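Local coordinates for LPP20 lipofamily protein (Helicobacter pylori R046Wa, PDB 4KZS) that is of unknown function but is secreted by this human pathogen and, its C-terminal family being grouped with TolB, may be connected with the Tol-Pal system, at residues I71-T75 and E151-K155; C129-F133 and K211-I215; L196-R202 and E253-F258; T221-N225 and S237-P243. All coordinates share one frame; numbering follows the deposited sequence.

Contact 1: residues I71-T75 and E151-K155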
loop_
_atom_site.group_PDB
_atom_site.type_symbol
_atom_site.label_atom_id
_atom_site.label_comp_id
_atom_site.label_asym_id
_atom_site.label_seq_id
_atom_site.Cartn_x
_atom_site.Cartn_y
_atom_site.Cartn_z
ATOM N N ILE A 71 -4.293 -12.232 18.509
ATOM C CA ILE A 71 -3.473 -12.288 17.292
ATOM C C ILE A 71 -3.921 -11.210 16.280
ATOM O O ILE A 71 -4.124 -11.497 15.093
ATOM C CB ILE A 71 -3.414 -13.736 16.690
ATOM C CG1 ILE A 71 -2.283 -13.891 15.659
ATOM C CG2 ILE A 71 -4.762 -14.189 16.122
ATOM C CD1 ILE A 71 -1.014 -14.494 16.219
ATOM N N ASN A 72 -4.060 -9.975 16.777
ATOM C CA ASN A 72 -4.459 -8.807 15.981
ATOM C C ASN A 72 -3.612 -8.610 14.706
ATOM O O ASN A 72 -4.144 -8.503 13.591
ATOM C CB ASN A 72 -4.410 -7.544 16.856
ATOM C CG ASN A 72 -5.228 -6.403 16.289
ATOM O OD1 ASN A 72 -5.615 -5.482 17.019
ATOM N ND2 ASN A 72 -5.507 -6.456 14.986
ATOM N N LEU A 73 -2.295 -8.578 14.884
ATOM C CA LEU A 73 -1.381 -8.412 13.759
ATOM C C LEU A 73 -0.614 -9.694 13.530
ATOM O O LEU A 73 -0.140 -10.312 14.471
ATOM C CB LEU A 73 -0.424 -7.237 14.000
ATOM C CG LEU A 73 0.295 -7.174 15.355
ATOM C CD1 LEU A 73 1.520 -8.067 15.321
ATOM C CD2 LEU A 73 0.673 -5.747 15.718
ATOM N N LYS A 74 -0.519 -10.113 12.278
ATOM C CA LYS A 74 0.145 -11.359 11.976
ATOM C C LYS A 74 1.316 -11.014 11.079
ATOM O O LYS A 74 1.112 -10.500 9.991
ATOM C CB LYS A 74 -0.810 -12.326 11.281
ATOM C CG LYS A 74 -0.411 -13.777 11.479
ATOM C CD LYS A 74 -1.601 -14.708 11.291
ATOM C CE LYS A 74 -1.968 -14.911 9.827
ATOM N NZ LYS A 74 -0.987 -15.766 9.103
ATOM N N THR A 75 2.535 -11.260 11.551
ATOM C CA THR A 75 3.718 -10.800 10.845
ATOM C C THR A 75 3.953 -11.756 9.682
ATOM O O THR A 75 3.298 -12.776 9.598
ATOM C CB THR A 75 4.959 -10.626 11.765
ATOM O OG1 THR A 75 5.274 -11.860 12.380
ATOM C CG2 THR A 75 4.733 -9.645 12.901
ATOM N N GLU A 151 4.663 -0.159 14.138
ATOM C CA GLU A 151 4.889 0.781 15.248
ATOM C C GLU A 151 4.196 0.369 16.519
ATOM O O GLU A 151 4.709 0.618 17.618
ATOM C CB GLU A 151 4.448 2.162 14.878
ATOM C CG GLU A 151 4.285 3.061 16.062
ATOM C CD GLU A 151 3.737 4.392 15.647
ATOM O OE1 GLU A 151 4.492 5.149 14.987
ATOM O OE2 GLU A 151 2.565 4.670 15.992
ATOM N N ARG A 152 3.028 -0.252 16.371
ATOM C CA ARG A 152 2.305 -0.733 17.536
ATOM C C ARG A 152 3.204 -1.720 18.277
ATOM O O ARG A 152 3.426 -1.577 19.485
ATOM C CB ARG A 152 0.971 -1.373 17.157
ATOM C CG ARG A 152 -0.140 -0.984 18.122
ATOM C CD ARG A 152 -1.490 -1.616 17.805
ATOM N NE ARG A 152 -1.707 -1.883 16.381
ATOM C CZ ARG A 152 -2.374 -2.944 15.911
ATOM N NH1 ARG A 152 -2.903 -3.868 16.733
ATOM N NH2 ARG A 152 -2.510 -3.094 14.599
ATOM N N ILE A 153 3.761 -2.680 17.534
ATOM C CA ILE A 153 4.712 -3.607 18.112
ATOM C C ILE A 153 5.847 -2.892 18.830
ATOM O O ILE A 153 6.107 -3.164 20.018
ATOM C CB ILE A 153 5.315 -4.506 17.049
ATOM C CG1 ILE A 153 4.173 -5.181 16.302
ATOM C CG2 ILE A 153 6.256 -5.498 17.712
ATOM C CD1 ILE A 153 4.614 -6.150 15.245
ATOM N N LEU A 154 6.515 -1.980 18.117
ATOM C CA LEU A 154 7.698 -1.312 18.666
ATOM C C LEU A 154 7.385 -0.605 19.973
ATOM O O LEU A 154 8.138 -0.744 20.935
ATOM C CB LEU A 154 8.291 -0.345 17.661
ATOM C CG LEU A 154 8.962 -1.083 16.515
ATOM C CD1 LEU A 154 9.528 -0.138 15.470
ATOM C CD2 LEU A 154 10.053 -1.949 17.098
ATOM N N LYS A 155 6.260 0.124 20.022
ATOM C CA LYS A 155 5.868 0.835 21.249
ATOM C C LYS A 155 5.559 -0.138 22.341
ATOM O O LYS A 155 5.926 0.095 23.489
ATOM C CB LYS A 155 4.693 1.809 21.046
ATOM C CG LYS A 155 5.087 3.043 20.237
ATOM C CD LYS A 155 4.362 4.325 20.610
ATOM C CE LYS A 155 2.966 4.374 20.006
ATOM N NZ LYS A 155 2.530 5.790 19.802
#
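A chi1 of 49° places CG of L73 between the backbone N and the carbonyl carbon, and both methyls then meet I153 on the helix. I153 answers with an extended chain, chi2 -178°, whose CG1 and CD1 lie against them: L73 CD2 is 3.6 Å from I153 CG1, and L73 CD1 is likewise 3.6 Å from I153 CD1. The two chains cross at a slant, and four carbons share the contact. L73 CD2 does double work, for it also sits over the centre of one face of the R152 guanidinium, 4.1 Å from R152 CZ. Beside it, R152 NH1 gives N72 OD1 a weak hydrogen bond of 3.2 Å, bent to 127° at the hydrogen, with the amide and guanidinium planes steeply inclined to each other. Beyond L73, the methyl CG2 of T75 approaches I153 CD1 at 4.2 Å. The loop is tied from behind to helix 29-53, where N49 OD1 accepts from L73 N and S45 OG is bonded to T75 N. The contact probably forms a junction between two regions: an irregular loop of the N-terminal LPP20 region packs on helix 135-157, which probably belongs to the three-helix bundle of the middle region.

Contact 2: residues C129-F133 and K211-I215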
loop_
_atom_site.group_PDB
_atom_site.type_symbol
_atom_site.label_atom_id
_atom_site.label_comp_id
_atom_site.label_asym_id
_atom_site.label_seq_id
_atom_site.Cartn_x
_atom_site.Cartn_y
_atom_site.Cartn_z
ATOM N N CYS A 129 4.320 20.234 -6.973
ATOM C CA CYS A 129 2.985 20.833 -6.897
ATOM C C CYS A 129 2.517 20.989 -5.430
ATOM O O CYS A 129 3.324 20.945 -4.490
ATOM C CB CYS A 129 1.972 19.989 -7.695
ATOM S SG CYS A 129 2.489 19.372 -9.324
ATOM N N LYS A 130 1.215 21.193 -5.246
ATOM C CA LYS A 130 0.595 21.097 -3.937
ATOM C C LYS A 130 -0.269 19.839 -3.949
ATOM O O LYS A 130 -0.567 19.273 -2.903
ATOM C CB LYS A 130 -0.227 22.347 -3.647
ATOM C CG LYS A 130 0.637 23.519 -3.219
ATOM C CD LYS A 130 -0.038 24.875 -3.407
ATOM C CE LYS A 130 0.944 26.004 -3.101
ATOM N NZ LYS A 130 0.334 27.361 -3.069
ATOM N N GLY A 131 -0.618 19.396 -5.159
ATOM C CA GLY A 131 -1.496 18.247 -5.394
ATOM C C GLY A 131 -0.768 16.957 -5.693
ATOM O O GLY A 131 0.388 16.976 -6.091
ATOM N N VAL A 132 -1.448 15.832 -5.489
ATOM C CA VAL A 132 -0.814 14.515 -5.552
ATOM C C VAL A 132 -1.614 13.763 -6.602
ATOM O O VAL A 132 -2.576 14.334 -7.100
ATOM C CB VAL A 132 -1.018 13.757 -4.226
ATOM C CG1 VAL A 132 -0.477 12.321 -4.301
ATOM C CG2 VAL A 132 -0.399 14.521 -3.063
ATOM N N PHE A 133 -1.257 12.516 -6.946
ATOM C CA PHE A 133 -2.075 11.814 -7.902
ATOM C C PHE A 133 -2.026 10.326 -8.013
ATOM O O PHE A 133 -1.071 9.769 -8.534
ATOM C CB PHE A 133 -1.661 12.370 -9.250
ATOM C CG PHE A 133 -2.635 12.024 -10.316
ATOM C CD1 PHE A 133 -3.577 12.951 -10.707
ATOM C CD2 PHE A 133 -2.676 10.749 -10.868
ATOM C CE1 PHE A 133 -4.539 12.629 -11.660
ATOM C CE2 PHE A 133 -3.629 10.418 -11.825
ATOM C CZ PHE A 133 -4.575 11.352 -12.214
ATOM N N LYS A 211 -2.611 24.755 -8.891
ATOM C CA LYS A 211 -1.305 24.337 -8.390
ATOM C C LYS A 211 -1.411 22.872 -7.943
ATOM O O LYS A 211 -0.910 22.495 -6.870
ATOM C CB LYS A 211 -0.825 25.266 -7.259
ATOM C CG LYS A 211 0.631 25.706 -7.356
ATOM C CD LYS A 211 0.928 26.846 -6.384
ATOM C CE LYS A 211 2.308 27.451 -6.600
ATOM N NZ LYS A 211 2.418 28.017 -7.975
ATOM N N LEU A 212 -2.097 22.074 -8.778
ATOM C CA LEU A 212 -2.363 20.639 -8.554
ATOM C C LEU A 212 -2.774 19.915 -9.838
ATOM O O LEU A 212 -3.311 20.537 -10.742
ATOM C CB LEU A 212 -3.450 20.438 -7.483
ATOM C CG LEU A 212 -4.845 21.072 -7.588
ATOM C CD1 LEU A 212 -5.710 20.373 -8.633
ATOM C CD2 LEU A 212 -5.523 21.033 -6.228
ATOM N N TYR A 213 -2.572 18.598 -9.895
ATOM C CA TYR A 213 -2.757 17.815 -11.141
ATOM C C TYR A 213 -4.088 18.060 -11.832
ATOM O O TYR A 213 -5.137 18.088 -11.176
ATOM C CB TYR A 213 -2.680 16.306 -10.854
ATOM C CG TYR A 213 -1.300 15.796 -10.557
ATOM C CD1 TYR A 213 -0.489 16.457 -9.643
ATOM C CD2 TYR A 213 -0.795 14.658 -11.188
ATOM C CE1 TYR A 213 0.784 16.015 -9.358
ATOM C CE2 TYR A 213 0.484 14.194 -10.891
ATOM C CZ TYR A 213 1.261 14.892 -9.974
ATOM O OH TYR A 213 2.527 14.530 -9.632
ATOM N N GLN A 214 -4.054 18.165 -13.156
ATOM C CA GLN A 214 -5.280 18.290 -13.936
ATOM C C GLN A 214 -5.633 17.021 -14.740
ATOM O O GLN A 214 -4.789 16.186 -14.969
ATOM C CB GLN A 214 -5.155 19.500 -14.848
ATOM C CG GLN A 214 -6.350 19.763 -15.741
ATOM C CD GLN A 214 -6.191 21.058 -16.504
ATOM O OE1 GLN A 214 -5.215 21.244 -17.227
ATOM N NE2 GLN A 214 -7.137 21.970 -16.328
ATOM N N ILE A 215 -6.883 16.882 -15.160
ATOM C CA ILE A 215 -7.266 15.797 -16.042
ATOM C C ILE A 215 -8.276 16.419 -16.988
ATOM O O ILE A 215 -9.417 16.661 -16.603
ATOM C CB ILE A 215 -7.875 14.587 -15.297
ATOM C CG1 ILE A 215 -6.916 14.059 -14.228
ATOM C CG2 ILE A 215 -8.193 13.469 -16.267
ATOM C CD1 ILE A 215 -7.451 12.897 -13.398
#
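Only one hydrogen bond joins K130 to K211: K130 N donates to K211 O over 3.0 Å, at 150° at the hydrogen. It joins the backbones next to their closest approach, at G131 and L212, where G131 CA rests against L212 CB at 3.6 Å.

The aromatic contacts centre on Y213. Its ring and that of F133 are nearly parallel, 21° apart, but slid so far that they scarcely overlap, with ring centroids 5.2 Å from each other. The carbonyl oxygen of V132 lies above one face of the tyrosine, displaced toward the rim. C129 adds a sulfur-aromatic contact, SG standing 4.8 Å from the centroid of the Y213 ring and approaching it obliquely; SG is turned there by a chi1 of -43°, which sets it beside the backbone N.

Apolar packing extends the contact at both ends. I215 CD1 meets the edge of the F133 ring, close to its plane. At the other end the aliphatic chains of K130 and K211 cross, K130 CE touching K211 CD, while the ammonium groups keep apart, with K130 NZ 5.4 Å from K211 NZ.

F133 and I215 both also touch V180 of strand 179-182. The loop before helix 135-157 lies against the segment leading into strand 214-215, an outer strand of the parallel sheet, consistent with a junction of the middle region and the TolB-clan C-terminal region.

Contact 3: residues L196-R202 and E253-F258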
loop_
_atom_site.group_PDB
_atom_site.type_symbol
_atom_site.label_atom_id
_atom_site.label_comp_id
_atom_site.label_asym_id
_atom_site.label_seq_id
_atom_site.Cartn_x
_atom_site.Cartn_y
_atom_site.Cartn_z
ATOM N N LEU A 196 -19.064 10.373 -15.388
ATOM C CA LEU A 196 -17.651 10.315 -15.347
ATOM C C LEU A 196 -17.152 10.908 -14.067
ATOM O O LEU A 196 -16.433 10.226 -13.336
ATOM C CB LEU A 196 -17.043 11.023 -16.565
ATOM C CG LEU A 196 -17.108 10.305 -17.937
ATOM C CD1 LEU A 196 -15.977 10.791 -18.853
ATOM C CD2 LEU A 196 -17.115 8.778 -17.855
ATOM N N ILE A 197 -17.537 12.160 -13.790
ATOM C CA ILE A 197 -17.146 12.818 -12.538
ATOM C C ILE A 197 -17.503 11.965 -11.319
ATOM O O ILE A 197 -16.747 11.916 -10.368
ATOM C CB ILE A 197 -17.780 14.206 -12.396
ATOM C CG1 ILE A 197 -17.168 15.161 -13.448
ATOM C CG2 ILE A 197 -17.580 14.748 -10.990
ATOM C CD1 ILE A 197 -17.333 16.665 -13.201
ATOM N N SER A 198 -18.647 11.290 -11.383
ATOM C CA SER A 198 -19.101 10.386 -10.379
ATOM C C SER A 198 -18.171 9.206 -10.175
ATOM O O SER A 198 -18.025 8.727 -9.058
ATOM C CB SER A 198 -20.480 9.872 -10.800
ATOM O OG SER A 198 -20.886 8.732 -10.067
ATOM N N ALA A 199 -17.592 8.686 -11.253
ATOM C CA ALA A 199 -16.715 7.527 -11.146
ATOM C C ALA A 199 -15.307 8.012 -10.742
ATOM O O ALA A 199 -14.673 7.505 -9.821
ATOM C CB ALA A 199 -16.697 6.775 -12.467
ATOM N N TYR A 200 -14.846 9.029 -11.441
ATOM C CA TYR A 200 -13.664 9.752 -11.074
ATOM C C TYR A 200 -13.673 10.024 -9.583
ATOM O O TYR A 200 -12.625 10.145 -8.987
ATOM C CB TYR A 200 -13.662 11.086 -11.810
ATOM C CG TYR A 200 -12.818 11.173 -13.071
ATOM C CD1 TYR A 200 -11.597 11.855 -13.044
ATOM C CD2 TYR A 200 -13.245 10.629 -14.297
ATOM C CE1 TYR A 200 -10.807 11.983 -14.173
ATOM C CE2 TYR A 200 -12.448 10.740 -15.435
ATOM C CZ TYR A 200 -11.232 11.434 -15.361
ATOM O OH TYR A 200 -10.397 11.598 -16.446
ATOM N N ALA A 201 -14.854 10.124 -8.972
ATOM C CA ALA A 201 -14.994 10.580 -7.580
ATOM C C ALA A 201 -14.754 9.482 -6.545
ATOM O O ALA A 201 -14.462 9.773 -5.364
ATOM C CB ALA A 201 -16.368 11.182 -7.364
ATOM N N ARG A 202 -14.904 8.221 -6.962
ATOM C CA ARG A 202 -14.666 7.112 -6.026
ATOM C C ARG A 202 -13.153 6.869 -5.823
ATOM O O ARG A 202 -12.730 5.939 -5.125
ATOM C CB ARG A 202 -15.486 5.849 -6.372
ATOM C CG ARG A 202 -15.258 5.290 -7.749
ATOM C CD ARG A 202 -16.138 4.069 -8.033
ATOM N NE ARG A 202 -16.088 3.023 -6.995
ATOM C CZ ARG A 202 -16.771 1.869 -7.020
ATOM N NH1 ARG A 202 -17.571 1.556 -8.036
ATOM N NH2 ARG A 202 -16.647 1.005 -6.020
ATOM N N GLU A 253 -19.071 3.091 -19.517
ATOM C CA GLU A 253 -17.870 3.921 -19.631
ATOM C C GLU A 253 -17.435 4.348 -18.232
ATOM O O GLU A 253 -16.274 4.686 -17.998
ATOM C CB GLU A 253 -18.025 5.137 -20.541
ATOM C CG GLU A 253 -16.703 5.915 -20.612
ATOM C CD GLU A 253 -16.685 7.118 -21.541
ATOM O OE1 GLU A 253 -17.692 7.850 -21.619
ATOM O OE2 GLU A 253 -15.632 7.346 -22.177
ATOM N N LYS A 254 -18.387 4.295 -17.307
ATOM C CA LYS A 254 -18.150 4.582 -15.898
ATOM C C LYS A 254 -17.667 3.302 -15.196
ATOM O O LYS A 254 -16.517 3.206 -14.748
ATOM C CB LYS A 254 -19.454 5.125 -15.281
ATOM C CG LYS A 254 -19.423 5.482 -13.807
ATOM C CD LYS A 254 -20.710 6.167 -13.356
ATOM C CE LYS A 254 -21.918 5.262 -13.486
ATOM N NZ LYS A 254 -21.718 3.970 -12.773
ATOM N N ASN A 255 -18.556 2.317 -15.139
ATOM C CA ASN A 255 -18.287 1.006 -14.550
ATOM C C ASN A 255 -16.929 0.436 -14.995
ATOM O O ASN A 255 -16.290 -0.346 -14.286
ATOM C CB ASN A 255 -19.417 0.032 -14.940
ATOM C CG ASN A 255 -20.790 0.715 -15.093
ATOM O OD1 ASN A 255 -21.705 0.160 -15.713
ATOM N ND2 ASN A 255 -20.936 1.913 -14.529
ATOM N N LYS A 256 -16.499 0.842 -16.182
ATOM C CA LYS A 256 -15.258 0.386 -16.744
ATOM C C LYS A 256 -14.168 1.401 -16.443
ATOM O O LYS A 256 -13.006 1.030 -16.292
ATOM C CB LYS A 256 -15.394 0.170 -18.261
ATOM C CG LYS A 256 -14.109 -0.290 -18.953
ATOM C CD LYS A 256 -13.885 0.368 -20.315
ATOM C CE LYS A 256 -13.665 1.883 -20.271
ATOM N NZ LYS A 256 -12.448 2.334 -19.551
ATOM N N ASN A 257 -14.528 2.678 -16.365
ATOM C CA ASN A 257 -13.515 3.703 -16.060
ATOM C C ASN A 257 -12.865 3.507 -14.681
ATOM O O ASN A 257 -11.656 3.679 -14.518
ATOM C CB ASN A 257 -14.052 5.131 -16.165
ATOM C CG ASN A 257 -12.945 6.157 -16.042
ATOM O OD1 ASN A 257 -11.771 5.803 -15.952
ATOM N ND2 ASN A 257 -13.304 7.431 -16.026
ATOM N N PHE A 258 -13.679 3.155 -13.692
ATOM C CA PHE A 258 -13.159 2.888 -12.367
ATOM C C PHE A 258 -12.020 1.892 -12.548
ATOM O O PHE A 258 -10.819 2.275 -12.457
ATOM C CB PHE A 258 -14.263 2.342 -11.452
ATOM C CG PHE A 258 -13.825 2.080 -10.025
ATOM C CD1 PHE A 258 -14.355 0.992 -9.310
ATOM C CD2 PHE A 258 -12.902 2.907 -9.381
ATOM C CE1 PHE A 258 -13.968 0.730 -7.995
ATOM C CE2 PHE A 258 -12.518 2.645 -8.066
ATOM C CZ PHE A 258 -13.060 1.562 -7.370
#
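R202 stacks on F258 of helix 252-262, and the arginine can be followed outward atom by atom. CB points toward helix 252-262, and a chi1 of 58° sets CG between the backbone N and the carbonyl carbon. From there CG comes down beside F258 CD2 at 3.7 Å. CD stands almost over the middle of the ring, 3.6 Å from the F258 centroid, in a CH-pi contact. The chain then bends at chi3, NE passes over the same face nearer the rim, and CZ lies 3.7 Å from the F258 centroid in an off-centre cation-pi interaction. Guanidinium and ring are only 11° from parallel. Of the terminal nitrogens, NH1 lies by F258 CD1 at 3.5 Å and NH2 by CE1, so the guanidinium lies flat against the ring but off its centre.

Further back, where the backbones come nearest, A199 CB packs on the methylene CG of K254. On the buried side the Y200 ring reaches N257, with Y200 CE2 3.5 Å from N257 ND2 and the amide steeply inclined to the ring. L196 CD2 packs on the E253 side chain, 3.9 Å from E253 OE1; E253 OE2 probably accepts a hydrogen bond from S223 N, though that separation is doubtfully short.

The helix segments run in nearly the same direction, crossing at -23° with axes 9.0 Å apart. Helix 190-200 links the adjacent parallel strands 179-182 and 205-207, making a beta-alpha-beta crossover, and helix 252-262 packs beside it in the alpha/beta architecture of the C-terminal domain.

Contact 4: residues T221-N225 and S237-P243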
loop_
_atom_site.group_PDB
_atom_site.type_symbol
_atom_site.label_atom_id
_atom_site.label_comp_id
_atom_site.label_asym_id
_atom_site.label_seq_id
_atom_site.Cartn_x
_atom_site.Cartn_y
_atom_site.Cartn_z
ATOM N N THR A 221 -18.109 10.060 -27.868
ATOM C CA THR A 221 -19.108 9.047 -27.495
ATOM C C THR A 221 -18.460 8.221 -26.385
ATOM O O THR A 221 -19.132 7.502 -25.615
ATOM C CB THR A 221 -19.321 8.143 -28.738
ATOM O OG1 THR A 221 -20.079 6.968 -28.386
ATOM C CG2 THR A 221 -17.995 7.709 -29.336
ATOM N N ASP A 222 -17.132 8.360 -26.331
ATOM C CA ASP A 222 -16.283 7.662 -25.412
ATOM C C ASP A 222 -15.015 8.496 -25.187
ATOM O O ASP A 222 -14.415 8.998 -26.146
ATOM C CB ASP A 222 -15.995 6.288 -25.983
ATOM C CG ASP A 222 -17.274 5.547 -26.396
ATOM O OD1 ASP A 222 -18.145 5.269 -25.549
ATOM O OD2 ASP A 222 -17.409 5.243 -27.584
ATOM N N SER A 223 -14.620 8.650 -23.915
ATOM C CA SER A 223 -13.691 9.730 -23.482
ATOM C C SER A 223 -12.257 9.651 -23.960
ATOM O O SER A 223 -11.873 8.672 -24.544
ATOM C CB SER A 223 -13.678 9.910 -21.961
ATOM O OG SER A 223 -12.646 10.828 -21.592
ATOM N N ALA A 224 -11.507 10.720 -23.676
ATOM C CA ALA A 224 -10.114 10.948 -24.047
ATOM C C ALA A 224 -9.511 11.846 -22.951
ATOM O O ALA A 224 -9.886 13.026 -22.809
ATOM C CB ALA A 224 -9.997 11.620 -25.419
ATOM N N ASN A 225 -8.563 11.291 -22.190
ATOM C CA ASN A 225 -8.219 11.839 -20.878
ATOM C C ASN A 225 -6.783 12.263 -20.695
ATOM O O ASN A 225 -5.903 11.468 -20.894
ATOM C CB ASN A 225 -8.540 10.796 -19.809
ATOM C CG ASN A 225 -9.570 9.767 -20.272
ATOM O OD1 ASN A 225 -9.477 9.227 -21.357
ATOM N ND2 ASN A 225 -10.551 9.497 -19.442
ATOM N N SER A 237 -1.284 10.050 -19.026
ATOM C CA SER A 237 -2.674 9.619 -19.266
ATOM C C SER A 237 -3.029 9.115 -20.692
ATOM O O SER A 237 -2.461 9.566 -21.713
ATOM C CB SER A 237 -3.636 10.734 -18.845
ATOM O OG SER A 237 -3.030 11.982 -19.088
ATOM N N ASP A 238 -4.008 8.203 -20.732
ATOM C CA ASP A 238 -4.410 7.478 -21.938
ATOM C C ASP A 238 -5.925 7.670 -22.065
ATOM O O ASP A 238 -6.534 8.337 -21.228
ATOM C CB ASP A 238 -4.588 5.985 -21.618
ATOM C CG ASP A 238 -3.783 5.513 -20.382
ATOM O OD1 ASP A 238 -2.583 5.830 -20.234
ATOM O OD2 ASP A 238 -4.356 4.777 -19.562
ATOM N N CYS A 239 -6.517 7.148 -23.152
ATOM C CA CYS A 239 -7.841 7.495 -23.724
ATOM C C CYS A 239 -8.769 6.281 -23.981
ATOM O O CYS A 239 -8.422 5.358 -24.689
ATOM C CB CYS A 239 -7.628 8.316 -25.011
ATOM S SG CYS A 239 -7.486 7.448 -26.605
ATOM N N GLN A 240 -9.967 6.307 -23.411
ATOM C CA GLN A 240 -10.836 5.121 -23.339
ATOM C C GLN A 240 -12.076 5.223 -24.237
ATOM O O GLN A 240 -12.555 6.330 -24.485
ATOM C CB GLN A 240 -11.249 4.845 -21.875
ATOM C CG GLN A 240 -10.224 5.257 -20.808
ATOM C CD GLN A 240 -8.879 4.505 -20.881
ATOM O OE1 GLN A 240 -8.795 3.318 -20.552
ATOM N NE2 GLN A 240 -7.815 5.211 -21.281
ATOM N N GLY A 241 -12.589 4.075 -24.703
ATOM C CA GLY A 241 -13.801 4.019 -25.553
ATOM C C GLY A 241 -14.627 2.759 -25.337
ATOM O O GLY A 241 -14.096 1.758 -24.889
ATOM N N THR A 242 -15.925 2.818 -25.628
ATOM C CA THR A 242 -16.812 1.640 -25.693
ATOM C C THR A 242 -18.080 1.745 -26.572
ATOM O O THR A 242 -19.179 1.979 -26.044
ATOM C CB THR A 242 -17.294 1.449 -24.243
ATOM O OG1 THR A 242 -18.314 0.437 -24.214
ATOM C CG2 THR A 242 -17.873 2.764 -23.671
ATOM N N PRO A 243 -17.951 1.547 -27.903
ATOM C CA PRO A 243 -19.131 1.665 -28.780
ATOM C C PRO A 243 -20.189 0.585 -28.526
ATOM O O PRO A 243 -20.120 -0.514 -29.084
ATOM C CB PRO A 243 -18.543 1.562 -30.197
ATOM C CG PRO A 243 -17.263 0.832 -30.019
ATOM C CD PRO A 243 -16.733 1.233 -28.668
#
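D222, S223 and A224 face G241, Q240 and C239 in turn, the two extended segments running in opposite directions, 178° apart. This is a hairpin-like antiparallel pairing near the surface of the C-terminal domain, although it lacks the clear backbone hydrogen bonds of a regular ladder. Spacing along it is uneven: D222 CA lies 4.4 Å from G241 CA, S223 CA 5.4 Å from Q240 CA, and A224 CA 4.1 Å from C239 CA. At 2.7 Å resolution such detail is approximate, and a very close approach of the S223 and Q240 carbonyl oxygens is doubtful.

Among the side chains D222 makes extensive contact. Its chi1 of -51° holds CG beside its own backbone N, and the carboxylate reaches across T242 at about a right angle, OD1 approaching the methyl CG2. The backbone N of T242 is also nearby, but not at an angle that makes a hydrogen bond. Within its own segment D222 OD2 receives a weak hydrogen bond from T221 OG1, at 3.3 Å. The carboxylate of E250 lies close as well, which may raise the proton affinity of either acid.

S223 OG is hydrogen-bonded to N217 OD1, and the S223 side chain touches L196. Q240 lies against K256 and I260 of helix 252-262. At the far end S237 packs on the backbone of N225, and its OG makes a weak bond with I227 N. Next to the S223-Q240 pair, the small side chains of A224 and C239 meet alongside, with A224 CB 4.1 Å from C239 CB.

In the fold
From the N terminus, contact 1 closes first, bringing the loop after helix 29-53 back to helix 135-157 and so joining the N-terminal region to the middle region. Before it closes, contact 2 has opened at 129-133; the two cross along the chain, yet their centres are about 35 Å apart, on opposite sides of the chain's centre. Contact 2 ends on strand 214-215 and ties the middle region to the C-terminal one. Contact 3 crosses it in turn, pairing helices 190-200 and 252-262, and Y200 packs on I215 where the two meet. Contact 4 is nested within the loop closed by contact 3 and touches it, pairing two loop segments of the C-terminal region.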